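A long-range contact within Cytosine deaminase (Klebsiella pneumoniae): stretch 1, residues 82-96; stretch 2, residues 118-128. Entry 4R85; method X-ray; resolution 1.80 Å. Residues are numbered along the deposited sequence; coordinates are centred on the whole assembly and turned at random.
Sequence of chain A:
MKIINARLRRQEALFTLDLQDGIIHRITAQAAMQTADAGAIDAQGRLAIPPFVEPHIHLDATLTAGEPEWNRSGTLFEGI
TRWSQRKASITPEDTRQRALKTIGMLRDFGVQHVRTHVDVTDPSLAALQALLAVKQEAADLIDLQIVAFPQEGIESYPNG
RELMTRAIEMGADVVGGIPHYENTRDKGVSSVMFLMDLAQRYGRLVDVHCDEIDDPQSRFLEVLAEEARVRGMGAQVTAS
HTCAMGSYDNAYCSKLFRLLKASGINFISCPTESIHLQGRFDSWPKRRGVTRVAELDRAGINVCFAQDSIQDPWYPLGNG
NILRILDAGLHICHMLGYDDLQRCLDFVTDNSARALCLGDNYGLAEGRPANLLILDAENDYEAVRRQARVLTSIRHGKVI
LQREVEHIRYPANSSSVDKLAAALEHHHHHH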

ATOM      1  N   ARG A  82       0.534 -19.369 -17.418  1.00 16.17           N
ATOM      2  CA  ARG A  82       0.230 -20.162 -16.233  1.00 13.71           C
ATOM      3  C   ARG A  82      -1.270 -20.419 -16.127  1.00 16.68           C
ATOM      4  O   ARG A  82      -1.697 -21.510 -15.735  1.00 21.99           O
ATOM      5  CB  ARG A  82       0.720 -19.463 -14.962  1.00 17.51           C
ATOM      6  CG  ARG A  82       2.223 -19.284 -14.887  1.00 18.77           C
ATOM      7  CD  ARG A  82       2.972 -20.609 -14.683  1.00 21.30           C
ATOM      8  NE  ARG A  82       4.395 -20.406 -14.940  1.00 24.26           N
ATOM      9  CZ  ARG A  82       5.068 -20.957 -15.944  1.00 27.18           C
ATOM     10  NH1 ARG A  82       6.352 -20.681 -16.101  1.00 25.92           N
ATOM     11  NH2 ARG A  82       4.465 -21.797 -16.780  1.00 26.16           N
ATOM     12  N   TRP A  83      -2.059 -19.405 -16.474  1.00 12.85           N
ATOM     13  CA  TRP A  83      -3.507 -19.521 -16.447  1.00 12.88           C
ATOM     14  C   TRP A  83      -3.961 -20.560 -17.456  1.00 13.30           C
ATOM     15  O   TRP A  83      -4.870 -21.352 -17.186  1.00 16.34           O
ATOM     16  CB  TRP A  83      -4.165 -18.167 -16.743  1.00 14.85           C
ATOM     17  CG  TRP A  83      -5.656 -18.243 -16.878  1.00 13.61           C
ATOM     18  CD1 TRP A  83      -6.404 -17.854 -17.956  1.00 15.55           C
ATOM     19  CD2 TRP A  83      -6.588 -18.744 -15.901  1.00 14.54           C
ATOM     20  NE1 TRP A  83      -7.737 -18.080 -17.707  1.00 17.70           N
ATOM     21  CE2 TRP A  83      -7.879 -18.621 -16.456  1.00 15.00           C
ATOM     22  CE3 TRP A  83      -6.454 -19.294 -14.619  1.00 17.34           C
ATOM     23  CZ2 TRP A  83      -9.032 -19.021 -15.770  1.00 20.98           C
ATOM     24  CZ3 TRP A  83      -7.605 -19.688 -13.933  1.00 16.99           C
ATOM     25  CH2 TRP A  83      -8.873 -19.550 -14.513  1.00 21.04           C
ATOM     26  N   SER A  84      -3.334 -20.551 -18.625  1.00 14.52           N
ATOM     27  CA  SER A  84      -3.617 -21.563 -19.642  1.00 18.31           C
ATOM     28  C   SER A  84      -3.392 -22.991 -19.112  1.00 19.53           C
ATOM     29  O   SER A  84      -4.177 -23.892 -19.384  1.00 17.42           O
ATOM     30  CB  SER A  84      -2.779 -21.299 -20.894  1.00 27.35           C
ATOM     31  OG  SER A  84      -3.106 -22.223 -21.915  1.00 36.83           O
ATOM     32  N   GLN A  85      -2.324 -23.194 -18.348  1.00 18.71           N
ATOM     33  CA  GLN A  85      -2.087 -24.483 -17.697  1.00 21.96           C
ATOM     34  C   GLN A  85      -3.184 -24.836 -16.697  1.00 23.32           C
ATOM     35  O   GLN A  85      -3.607 -25.996 -16.601  1.00 20.61           O
ATOM     36  CB  GLN A  85      -0.760 -24.459 -16.946  1.00 19.89           C
ATOM     37  CG  GLN A  85       0.458 -24.335 -17.816  1.00 22.76           C
ATOM     38  CD  GLN A  85       1.719 -24.285 -16.984  1.00 25.18           C
ATOM     39  OE1 GLN A  85       1.975 -23.297 -16.304  1.00 21.91           O
ATOM     40  NE2 GLN A  85       2.501 -25.365 -17.011  1.00 22.64           N
ATOM     41  N   ARG A  86      -3.609 -23.834 -15.931  1.00 18.37           N
ATOM     42  CA  ARG A  86      -4.604 -24.028 -14.882  1.00 19.35           C
ATOM     43  C   ARG A  86      -5.969 -24.347 -15.482  1.00 23.31           C
ATOM     44  O   ARG A  86      -6.759 -25.084 -14.886  1.00 21.52           O
ATOM     45  CB  ARG A  86      -4.688 -22.782 -13.989  1.00 20.27           C
ATOM     46  CG  ARG A  86      -5.670 -22.905 -12.813  1.00 20.36           C
ATOM     47  CD  ARG A  86      -5.417 -24.183 -12.000  1.00 24.76           C
ATOM     48  NE  ARG A  86      -6.207 -24.203 -10.770  1.00 23.59           N
ATOM     49  CZ  ARG A  86      -7.464 -24.636 -10.691  1.00 24.68           C
ATOM     50  NH1 ARG A  86      -8.104 -24.610  -9.531  1.00 24.87           N
ATOM     51  NH2 ARG A  86      -8.087 -25.086 -11.774  1.00 25.25           N
ATOM     52  N   LYS A  87      -6.240 -23.791 -16.663  1.00 20.58           N
ATOM     53  CA  LYS A  87      -7.532 -23.989 -17.320  1.00 21.07           C
ATOM     54  C   LYS A  87      -7.840 -25.444 -17.623  1.00 21.29           C
ATOM     55  O   LYS A  87      -9.007 -25.819 -17.736  1.00 22.02           O
ATOM     56  CB  LYS A  87      -7.635 -23.160 -18.603  1.00 21.49           C
ATOM     57  CG  LYS A  87      -8.069 -21.739 -18.354  1.00 18.46           C
ATOM     58  CD  LYS A  87      -7.467 -20.810 -19.391  1.00 32.88           C
ATOM     59  CE  LYS A  87      -8.220 -20.836 -20.692  1.00 28.16           C
ATOM     60  NZ  LYS A  87      -7.690 -19.788 -21.620  1.00 24.18           N
ATOM     61  N   ALA A  88      -6.798 -26.260 -17.750  1.00 24.67           N
ATOM     62  CA  ALA A  88      -6.970 -27.675 -18.055  1.00 25.88           C
ATOM     63  C   ALA A  88      -7.631 -28.440 -16.910  1.00 27.33           C
ATOM     64  O   ALA A  88      -8.149 -29.535 -17.118  1.00 28.30           O
ATOM     65  CB  ALA A  88      -5.631 -28.303 -18.411  1.00 25.70           C
ATOM     66  N   SER A  89      -7.616 -27.872 -15.705  1.00 24.31           N
ATOM     67  CA  SER A  89      -8.258 -28.518 -14.557  1.00 26.26           C
ATOM     68  C   SER A  89      -9.401 -27.700 -13.940  1.00 31.23           C
ATOM     69  O   SER A  89      -9.860 -28.001 -12.839  1.00 37.92           O
ATOM     70  CB  SER A  89      -7.228 -28.883 -13.485  1.00 28.56           C
ATOM     71  OG  SER A  89      -6.537 -27.739 -13.031  1.00 33.13           O
ATOM     72  N   ILE A  90      -9.857 -26.666 -14.642  1.00 25.77           N
ATOM     73  CA  ILE A  90     -11.019 -25.919 -14.177  1.00 28.83           C
ATOM     74  C   ILE A  90     -12.276 -26.772 -14.273  1.00 32.83           C
ATOM     75  O   ILE A  90     -12.530 -27.402 -15.302  1.00 35.30           O
ATOM     76  CB  ILE A  90     -11.260 -24.654 -15.007  1.00 28.80           C
ATOM     77  CG1 ILE A  90     -10.131 -23.653 -14.805  1.00 32.21           C
ATOM     78  CG2 ILE A  90     -12.589 -24.008 -14.627  1.00 32.10           C
ATOM     79  CD1 ILE A  90     -10.348 -22.385 -15.587  1.00 38.25           C
ATOM     80  N   THR A  91     -13.050 -26.808 -13.192  1.00 31.00           N
ATOM     81  CA  THR A  91     -14.391 -27.378 -13.231  1.00 28.51           C
ATOM     82  C   THR A  91     -15.354 -26.325 -12.686  1.00 26.76           C
ATOM     83  O   THR A  91     -14.923 -25.394 -11.989  1.00 23.36           O
ATOM     84  CB  THR A  91     -14.509 -28.634 -12.371  1.00 29.27           C
ATOM     85  OG1 THR A  91     -14.411 -28.270 -10.991  1.00 31.42           O
ATOM     86  CG2 THR A  91     -13.422 -29.659 -12.728  1.00 33.35           C
ATOM     87  N   PRO A  92     -16.653 -26.455 -13.008  1.00 25.91           N
ATOM     88  CA  PRO A  92     -17.648 -25.537 -12.438  1.00 25.07           C
ATOM     89  C   PRO A  92     -17.653 -25.551 -10.908  1.00 28.56           C
ATOM     90  O   PRO A  92     -17.740 -24.490 -10.300  1.00 25.45           O
ATOM     91  CB  PRO A  92     -18.973 -26.077 -12.981  1.00 28.93           C
ATOM     92  CG  PRO A  92     -18.598 -26.755 -14.272  1.00 33.39           C
ATOM     93  CD  PRO A  92     -17.251 -27.366 -14.007  1.00 34.08           C
ATOM     94  N   GLU A  93     -17.547 -26.723 -10.290  1.00 26.50           N
ATOM     95  CA  GLU A  93     -17.570 -26.782  -8.829  1.00 28.07           C
ATOM     96  C   GLU A  93     -16.319 -26.157  -8.196  1.00 28.78           C
ATOM     97  O   GLU A  93     -16.398 -25.490  -7.162  1.00 24.41           O
ATOM     98  CB  GLU A  93     -17.771 -28.211  -8.334  1.00 33.36           C
ATOM     99  CG  GLU A  93     -18.064 -28.295  -6.849  1.00 42.11           C
ATOM    100  CD  GLU A  93     -19.091 -27.261  -6.401  1.00 50.28           C
ATOM    101  OE1 GLU A  93     -20.200 -27.214  -6.983  1.00 47.01           O
ATOM    102  OE2 GLU A  93     -18.781 -26.485  -5.472  1.00 53.08           O
ATOM    103  N   ASP A  94     -15.170 -26.379  -8.825  1.00 28.45           N
ATOM    104  CA  ASP A  94     -13.915 -25.742  -8.420  1.00 27.66           C
ATOM    105  C   ASP A  94     -14.038 -24.215  -8.491  1.00 25.48           C
ATOM    106  O   ASP A  94     -13.666 -23.496  -7.558  1.00 24.76           O
ATOM    107  CB  ASP A  94     -12.782 -26.246  -9.332  1.00 28.86           C
ATOM    108  CG  ASP A  94     -11.536 -25.373  -9.287  1.00 34.84           C
ATOM    109  OD1 ASP A  94     -11.006 -25.137  -8.183  1.00 35.92           O
ATOM    110  OD2 ASP A  94     -11.080 -24.939 -10.370  1.00 33.45           O
ATOM    111  N   THR A  95     -14.574 -23.723  -9.600  1.00 22.23           N
ATOM    112  CA  THR A  95     -14.707 -22.287  -9.799  1.00 20.28           C
ATOM    113  C   THR A  95     -15.651 -21.698  -8.764  1.00 18.99           C
ATOM    114  O   THR A  95     -15.358 -20.672  -8.148  1.00 18.82           O
ATOM    115  CB  THR A  95     -15.215 -21.989 -11.210  1.00 21.21           C
ATOM    116  OG1 THR A  95     -14.284 -22.524 -12.158  1.00 21.94           O
ATOM    117  CG2 THR A  95     -15.380 -20.474 -11.442  1.00 21.27           C
ATOM    118  N   ARG A  96     -16.778 -22.370  -8.565  1.00 19.87           N
ATOM    119  CA  ARG A  96     -17.783 -21.906  -7.617  1.00 22.10           C
ATOM    120  C   ARG A  96     -17.215 -21.721  -6.214  1.00 25.95           C
ATOM    121  O   ARG A  96     -17.444 -20.689  -5.577  1.00 20.80           O
ATOM    122  CB  ARG A  96     -18.947 -22.890  -7.568  1.00 22.80           C
ATOM    123  CG  ARG A  96     -19.971 -22.575  -6.505  1.00 21.26           C
ATOM    124  CD  ARG A  96     -21.077 -23.625  -6.510  1.00 30.08           C
ATOM    125  NE  ARG A  96     -22.017 -23.397  -5.422  1.00 35.77           N
ATOM    126  CZ  ARG A  96     -21.880 -23.918  -4.210  1.00 44.89           C
ATOM    127  NH1 ARG A  96     -20.846 -24.708  -3.945  1.00 47.91           N
ATOM    128  NH2 ARG A  96     -22.775 -23.656  -3.266  1.00 44.94           N
ATOM    129  N   VAL A 118     -14.528 -12.951 -16.843  1.00 14.12           N
ATOM    130  CA  VAL A 118     -14.414 -14.403 -16.928  1.00 16.22           C
ATOM    131  C   VAL A 118     -13.824 -14.767 -18.278  1.00 14.22           C
ATOM    132  O   VAL A 118     -14.325 -14.328 -19.304  1.00 12.11           O
ATOM    133  CB  VAL A 118     -15.784 -15.098 -16.821  1.00 18.23           C
ATOM    134  CG1 VAL A 118     -15.605 -16.631 -16.805  1.00 15.04           C
ATOM    135  CG2 VAL A 118     -16.514 -14.625 -15.592  1.00 25.71           C
ATOM    136  N   ASP A 119     -12.769 -15.578 -18.278  1.00 14.73           N
ATOM    137  CA  ASP A 119     -12.099 -15.967 -19.515  1.00 17.90           C
ATOM    138  C   ASP A 119     -13.025 -16.852 -20.358  1.00 18.51           C
ATOM    139  O   ASP A 119     -13.428 -17.929 -19.923  1.00 18.80           O
ATOM    140  CB  ASP A 119     -10.781 -16.680 -19.181  1.00 14.37           C
ATOM    141  CG  ASP A 119      -9.992 -17.105 -20.409  1.00 17.45           C
ATOM    142  OD1 ASP A 119      -8.974 -17.809 -20.217  1.00 18.31           O
ATOM    143  OD2 ASP A 119     -10.362 -16.748 -21.551  1.00 13.97           O
ATOM    144  N   VAL A 120     -13.375 -16.381 -21.555  1.00 12.64           N
ATOM    145  CA  VAL A 120     -14.254 -17.150 -22.441  1.00 14.71           C
ATOM    146  C   VAL A 120     -13.477 -17.771 -23.606  1.00 15.94           C
ATOM    147  O   VAL A 120     -14.062 -18.402 -24.480  1.00 17.72           O
ATOM    148  CB  VAL A 120     -15.446 -16.316 -22.971  1.00 18.10           C
ATOM    149  CG1 VAL A 120     -16.309 -15.816 -21.809  1.00 17.94           C
ATOM    150  CG2 VAL A 120     -14.963 -15.142 -23.815  1.00 14.56           C
ATOM    151  N   THR A 121     -12.158 -17.594 -23.620  1.00 14.44           N
ATOM    152  CA  THR A 121     -11.328 -18.382 -24.526  1.00 17.00           C
ATOM    153  C   THR A 121     -11.072 -19.733 -23.859  1.00 20.81           C
ATOM    154  O   THR A 121      -9.943 -20.107 -23.528  1.00 22.56           O
ATOM    155  CB  THR A 121     -10.028 -17.669 -24.951  1.00 21.02           C
ATOM    156  OG1 THR A 121      -9.342 -17.174 -23.796  1.00 25.40           O
ATOM    157  CG2 THR A 121     -10.349 -16.499 -25.900  1.00 12.42           C
ATOM    158  N   ASP A 122     -12.173 -20.442 -23.645  1.00 22.60           N
ATOM    159  CA  ASP A 122     -12.190 -21.762 -23.026  1.00 22.25           C
ATOM    160  C   ASP A 122     -13.411 -22.437 -23.635  1.00 21.39           C
ATOM    161  O   ASP A 122     -14.545 -22.041 -23.377  1.00 23.85           O
ATOM    162  CB  ASP A 122     -12.310 -21.637 -21.497  1.00 22.15           C
ATOM    163  CG  ASP A 122     -12.272 -22.996 -20.779  1.00 28.70           C
ATOM    164  OD1 ASP A 122     -12.437 -24.037 -21.445  1.00 30.25           O
ATOM    165  OD2 ASP A 122     -12.074 -23.024 -19.539  1.00 29.06           O
ATOM    166  N   PRO A 123     -13.182 -23.444 -24.485  1.00 28.36           N
ATOM    167  CA  PRO A 123     -14.288 -24.055 -25.229  1.00 25.98           C
ATOM    168  C   PRO A 123     -15.353 -24.683 -24.324  1.00 23.99           C
ATOM    169  O   PRO A 123     -16.473 -24.897 -24.778  1.00 24.46           O
ATOM    170  CB  PRO A 123     -13.587 -25.123 -26.080  1.00 27.39           C
ATOM    171  CG  PRO A 123     -12.196 -24.601 -26.239  1.00 27.91           C
ATOM    172  CD  PRO A 123     -11.871 -23.956 -24.920  1.00 26.91           C
ATOM    173  N   SER A 124     -15.018 -24.955 -23.065  1.00 18.17           N
ATOM    174  CA  SER A 124     -15.988 -25.546 -22.138  1.00 20.59           C
ATOM    175  C   SER A 124     -16.908 -24.483 -21.531  1.00 18.46           C
ATOM    176  O   SER A 124     -18.015 -24.799 -21.084  1.00 21.45           O
ATOM    177  CB  SER A 124     -15.265 -26.291 -21.007  1.00 21.14           C
ATOM    178  OG  SER A 124     -14.580 -25.370 -20.169  1.00 22.93           O
ATOM    179  N   LEU A 125     -16.438 -23.235 -21.519  1.00 18.02           N
ATOM    180  CA  LEU A 125     -17.113 -22.133 -20.824  1.00 20.73           C
ATOM    181  C   LEU A 125     -17.525 -22.516 -19.397  1.00 21.89           C
ATOM    182  O   LEU A 125     -18.541 -22.044 -18.881  1.00 20.02           O
ATOM    183  CB  LEU A 125     -18.315 -21.625 -21.631  1.00 17.06           C
ATOM    184  CG  LEU A 125     -17.909 -21.003 -22.973  1.00 15.86           C
ATOM    185  CD1 LEU A 125     -19.121 -20.609 -23.809  1.00 24.05           C
ATOM    186  CD2 LEU A 125     -16.996 -19.812 -22.751  1.00 17.00           C
ATOM    187  N   ALA A 126     -16.718 -23.367 -18.771  1.00 19.66           N
ATOM    188  CA  ALA A 126     -17.027 -23.908 -17.449  1.00 22.58           C
ATOM    189  C   ALA A 126     -17.109 -22.835 -16.360  1.00 18.24           C
ATOM    190  O   ALA A 126     -18.061 -22.816 -15.571  1.00 20.98           O
ATOM    191  CB  ALA A 126     -16.004 -24.977 -17.069  1.00 24.44           C
ATOM    192  N   ALA A 127     -16.114 -21.953 -16.303  1.00 19.51           N
ATOM    193  CA  ALA A 127     -16.108 -20.896 -15.297  1.00 20.06           C
ATOM    194  C   ALA A 127     -17.284 -19.942 -15.498  1.00 18.97           C
ATOM    195  O   ALA A 127     -17.875 -19.457 -14.531  1.00 20.88           O
ATOM    196  CB  ALA A 127     -14.797 -20.118 -15.335  1.00 20.68           C
ATOM    197  N   LEU A 128     -17.597 -19.639 -16.755  1.00 16.77           N
ATOM    198  CA  LEU A 128     -18.716 -18.739 -17.033  1.00 19.32           C
ATOM    199  C   LEU A 128     -20.009 -19.349 -16.496  1.00 20.52           C
ATOM    200  O   LEU A 128     -20.801 -18.678 -15.839  1.00 21.78           O
ATOM    201  CB  LEU A 128     -18.835 -18.475 -18.533  1.00 20.63           C
ATOM    202  CG  LEU A 128     -20.004 -17.577 -18.941  1.00 17.50           C
ATOM    203  CD1 LEU A 128     -19.876 -16.191 -18.306  1.00 18.09           C
ATOM    204  CD2 LEU A 128     -20.053 -17.473 -20.447  1.00 15.41           C
TER
HETATM  205  O   HOH W   1     -11.608 -25.558 -18.660  1.00 39.03           O
HETATM  206  O   HOH W   2     -13.350 -27.228 -18.276  1.00 38.05           O

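The three residues that cover the most surface are Lys-87 on the first stretch and the alanines Ala-126 and Ala-127 on the second. They divide the contact into a polar end and an apolar end.

The polar end is built round the ammonium group of Lys-87. This residue covers more surface than any other here, its CB is directed toward the second stretch, and its chain bends on the way: chi1 is m, chi2 lies between wells at 149°, chi3 is p and chi4 is t. Lys-87 NZ lies 2.7 Å from Asp-119 OD1, a salt bridge that is also a hydrogen bond, and 3.0 Å from Thr-121 O, which accepts a second bond. One amine therefore ties the end of a strand to the loop that leaves it. Along the way the aliphatic part of the chain is used as well, with CE of Lys-87 4.2 Å from CB of Asp-122.

Asp-119 is buried, and its carboxylate is well supplied with donors. OD1 accepts from Lys-87 and also from the indole of Trp-83, whose NE1 lies 2.8 Å from Asp-119 OD1; the acceptor sits at the edge of the ring, near its plane, where an indole N-H points. Trp-83 and Lys-87 are four residues apart, joined by a backbone bond from Lys-87 N to Trp-83 O at 2.8 Å, and both donors reach the same oxygen. The other oxygen serves its own stretch and a partner elsewhere in the structure: Asp-119 OD2 takes bonds from Thr-121 OG1 at 2.5 Å and Thr-121 N at 2.9 Å. These bonds tie Thr-121 back to Asp-119, while Thr-121 offers its carbonyl to the lysine.

At the apolar end two alanines of the second stretch lie where the backbones come close. The CA atoms of Pro-92 and Ala-126 are 5.3 Å apart, against 7.7 Å for Lys-87 and Asp-122. Ala-126 directs its CB toward the first stretch, where Ala-126 CB meets CD of Pro-92 at 4.1 Å and CG2 of Ile-90 at 4.3 Å. Ala-127, whose CB points sideways, presents backbone as well as methyl: Thr-95 CG2 lies 3.9 Å from Ala-127 CA and 4.0 Å from Ala-127 CB. The hydroxyl of Thr-95 is used within its own stretch, OG1 donating to Thr-91 O at 2.9 Å.

Both helices at this end begin within the contact, and local bonds accompany their starts. Thr-91 caps the first, its OG1 accepting from Asp-94 N at 3.0 Å. Before the second, a type I turn runs from Asp-122 to Leu-125, and Ser-124 OG accepts from Ala-126 N at 3.2 Å.

Two waters also bridge the stretches. Water 1 donates to Lys-87 O at 2.8 Å and to Asp-122 OD2 at 2.7 Å, while water 2 donates to Ile-90 O at 3.1 Å and to Ser-124 OG at 2.9 Å. Each joins a backbone carbonyl of one stretch to a side chain of the other.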